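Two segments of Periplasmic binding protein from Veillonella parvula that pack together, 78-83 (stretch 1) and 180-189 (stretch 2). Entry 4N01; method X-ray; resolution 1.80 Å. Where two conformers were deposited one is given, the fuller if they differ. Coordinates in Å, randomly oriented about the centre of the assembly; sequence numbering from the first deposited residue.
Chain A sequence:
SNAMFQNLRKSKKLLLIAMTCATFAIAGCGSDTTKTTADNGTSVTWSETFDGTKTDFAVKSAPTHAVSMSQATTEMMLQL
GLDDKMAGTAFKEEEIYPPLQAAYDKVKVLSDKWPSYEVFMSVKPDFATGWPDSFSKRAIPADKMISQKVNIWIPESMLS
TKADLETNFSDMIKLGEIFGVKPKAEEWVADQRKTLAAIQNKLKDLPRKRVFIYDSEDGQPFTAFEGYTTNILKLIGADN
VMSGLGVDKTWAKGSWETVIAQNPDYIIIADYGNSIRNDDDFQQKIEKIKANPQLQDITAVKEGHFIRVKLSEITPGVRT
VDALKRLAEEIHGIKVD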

# COMPACT_ATOMS: atom_id res chain seq x y z
N LEU A 78 -1.42 13.84 -1.02
CA LEU A 78 -2.70 14.56 -0.93
C LEU A 78 -3.20 14.61 0.52
O LEU A 78 -3.80 15.61 0.95
CB LEU A 78 -3.75 13.92 -1.85
CG LEU A 78 -3.46 14.03 -3.36
CD1 LEU A 78 -4.44 13.18 -4.15
CD2 LEU A 78 -3.52 15.49 -3.83
N GLN A 79 -2.94 13.55 1.27
CA GLN A 79 -3.39 13.49 2.66
C GLN A 79 -2.73 14.60 3.47
O GLN A 79 -3.34 15.17 4.37
CB GLN A 79 -3.08 12.11 3.25
CG GLN A 79 -3.56 11.90 4.68
CD GLN A 79 -5.07 11.82 4.78
OE1 GLN A 79 -5.70 10.94 4.19
NE2 GLN A 79 -5.66 12.75 5.53
N LEU A 80 -1.48 14.92 3.12
CA LEU A 80 -0.73 15.97 3.82
C LEU A 80 -1.06 17.36 3.28
O LEU A 80 -0.46 18.36 3.69
CB LEU A 80 0.78 15.72 3.73
CG LEU A 80 1.28 14.46 4.45
CD1 LEU A 80 2.80 14.37 4.41
CD2 LEU A 80 0.80 14.47 5.88
N GLY A 81 -2.02 17.43 2.36
CA GLY A 81 -2.48 18.70 1.82
C GLY A 81 -1.53 19.33 0.82
O GLY A 81 -1.46 20.56 0.71
N LEU A 82 -0.80 18.50 0.07
CA LEU A 82 0.30 18.99 -0.75
C LEU A 82 -0.00 19.25 -2.22
O LEU A 82 0.92 19.39 -3.02
CB LEU A 82 1.50 18.04 -0.63
CG LEU A 82 2.07 17.96 0.79
CD1 LEU A 82 3.19 16.93 0.83
CD2 LEU A 82 2.57 19.34 1.25
N ASP A 83 -1.27 19.34 -2.61
CA ASP A 83 -1.58 19.48 -4.04
C ASP A 83 -0.96 20.72 -4.68
O ASP A 83 -0.59 20.69 -5.85
CB ASP A 83 -3.10 19.41 -4.31
CG ASP A 83 -3.85 20.62 -3.79
OD1 ASP A 83 -4.46 20.52 -2.71
OD2 ASP A 83 -3.84 21.68 -4.45
N GLY A 180 7.86 20.65 4.69
CA GLY A 180 7.64 21.71 5.66
C GLY A 180 6.27 21.67 6.33
O GLY A 180 5.78 22.70 6.79
N VAL A 181 5.66 20.49 6.39
CA VAL A 181 4.37 20.33 7.07
C VAL A 181 4.39 19.20 8.10
O VAL A 181 3.45 18.41 8.20
CB VAL A 181 3.21 20.12 6.05
CG1 VAL A 181 3.04 21.36 5.18
CG2 VAL A 181 3.47 18.89 5.18
N LYS A 182 5.48 19.11 8.86
CA LYS A 182 5.60 18.07 9.89
C LYS A 182 4.41 18.00 10.87
O LYS A 182 3.93 16.90 11.18
CB LYS A 182 6.93 18.16 10.64
CG LYS A 182 7.21 16.98 11.56
CD LYS A 182 8.51 17.14 12.35
CE LYS A 182 8.67 16.03 13.38
NZ LYS A 182 9.64 16.41 14.45
N PRO A 183 3.90 19.17 11.34
CA PRO A 183 2.76 19.08 12.28
C PRO A 183 1.52 18.43 11.67
O PRO A 183 0.80 17.69 12.35
CB PRO A 183 2.47 20.54 12.63
CG PRO A 183 3.77 21.24 12.44
CD PRO A 183 4.43 20.55 11.27
N LYS A 184 1.26 18.70 10.40
CA LYS A 184 0.16 18.06 9.68
C LYS A 184 0.33 16.54 9.66
O LYS A 184 -0.63 15.80 9.87
CB LYS A 184 0.10 18.60 8.25
CG LYS A 184 -0.99 18.01 7.39
CD LYS A 184 -2.29 18.77 7.57
CE LYS A 184 -3.38 18.23 6.65
NZ LYS A 184 -4.45 19.24 6.46
N ALA A 185 1.55 16.07 9.41
CA ALA A 185 1.80 14.64 9.39
C ALA A 185 1.66 14.05 10.79
O ALA A 185 1.13 12.95 10.95
CB ALA A 185 3.19 14.34 8.83
N GLU A 186 2.12 14.78 11.80
CA GLU A 186 2.04 14.28 13.17
C GLU A 186 0.58 14.21 13.60
O GLU A 186 0.17 13.30 14.33
CB GLU A 186 2.86 15.16 14.12
CG GLU A 186 4.37 15.07 13.91
CD GLU A 186 5.15 15.88 14.92
OE1 GLU A 186 4.97 17.12 14.96
OE2 GLU A 186 5.95 15.29 15.68
N GLU A 187 -0.22 15.17 13.15
CA GLU A 187 -1.65 15.16 13.46
C GLU A 187 -2.31 13.93 12.84
O GLU A 187 -3.17 13.31 13.47
CB GLU A 187 -2.33 16.45 12.97
CG GLU A 187 -2.06 17.67 13.85
CD GLU A 187 -2.67 18.94 13.31
OE1 GLU A 187 -3.53 18.86 12.40
OE2 GLU A 187 -2.31 20.04 13.80
N TRP A 188 -1.91 13.58 11.62
CA TRP A 188 -2.47 12.40 10.96
C TRP A 188 -2.07 11.12 11.68
O TRP A 188 -2.92 10.26 11.95
CB TRP A 188 -2.07 12.32 9.48
CG TRP A 188 -2.66 11.13 8.73
CD1 TRP A 188 -3.90 11.05 8.15
CD2 TRP A 188 -2.01 9.88 8.47
NE1 TRP A 188 -4.07 9.80 7.57
CE2 TRP A 188 -2.92 9.07 7.74
CE3 TRP A 188 -0.75 9.35 8.79
CZ2 TRP A 188 -2.61 7.77 7.33
CZ3 TRP A 188 -0.44 8.05 8.38
CH2 TRP A 188 -1.37 7.28 7.65
N VAL A 189 -0.79 10.97 11.97
CA VAL A 189 -0.33 9.80 12.71
C VAL A 189 -1.05 9.69 14.06
O VAL A 189 -1.48 8.60 14.45
CB VAL A 189 1.21 9.82 12.92
CG1 VAL A 189 1.66 8.73 13.94
CG2 VAL A 189 1.92 9.62 11.57
O HOH W 1 -6.16 8.76 5.89

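Leu80 is the hub of this contact, giving up more surface to the other stretch than any other residue. Its CA-to-CB bond runs sideways to the helix of stretch 2, but the m,t rotamer carries the branched end closer, and Leu80 CD2 settles 3.7 Å from Ala185 CA and 3.8 Å from Ala185 CB. At the alanine, a leucine methyl comes down almost onto the helix backbone, and here the two backbones come closest by their CA atoms, those of Leu80 and Ala185 lying 6.3 Å apart.

One turn back, Val181 sits at the N-cap position and its CA-to-CB bond points toward stretch 1. Its CG2 lies 4.1 Å from Leu82 CD2 and 4.4 Å from Leu80 CB, so a single methyl serves two leucines. These pairings are purely dispersive and hydrophobic; no direct hydrogen bond joins the stretches.

The backbone of stretch 1 is turning as it meets the helix. Gly81 leaves helical geometry with positive phi in a Schellman motif, a conformation that favours glycine, and its N bonds to Leu78 O at 2.9 Å. Lys184 lies along this turn, using its aliphatic chain as packing material: CG is 3.8 Å from Leu80 O, and CE is 3.8 Å from Gln79 O.

Farther along the helix, the CA-to-CB bond of Trp188 points toward stretch 1, and the residue offers a ring face to Gln79. Gln79 CG stands 3.9 Å from the centroid of the five-membered ring, 28° off its normal, a CH-pi contact. At the polar edge a water completes the pairing: it donates to Gln79 OE1 at 2.8 Å and accepts from Trp188 NE1 at 2.9 Å. The rule is economical: methyls fill the centre, long side chains cover its margin with their carbons, and one water links the amide oxygen of Gln79 to the indole nitrogen of Trp188.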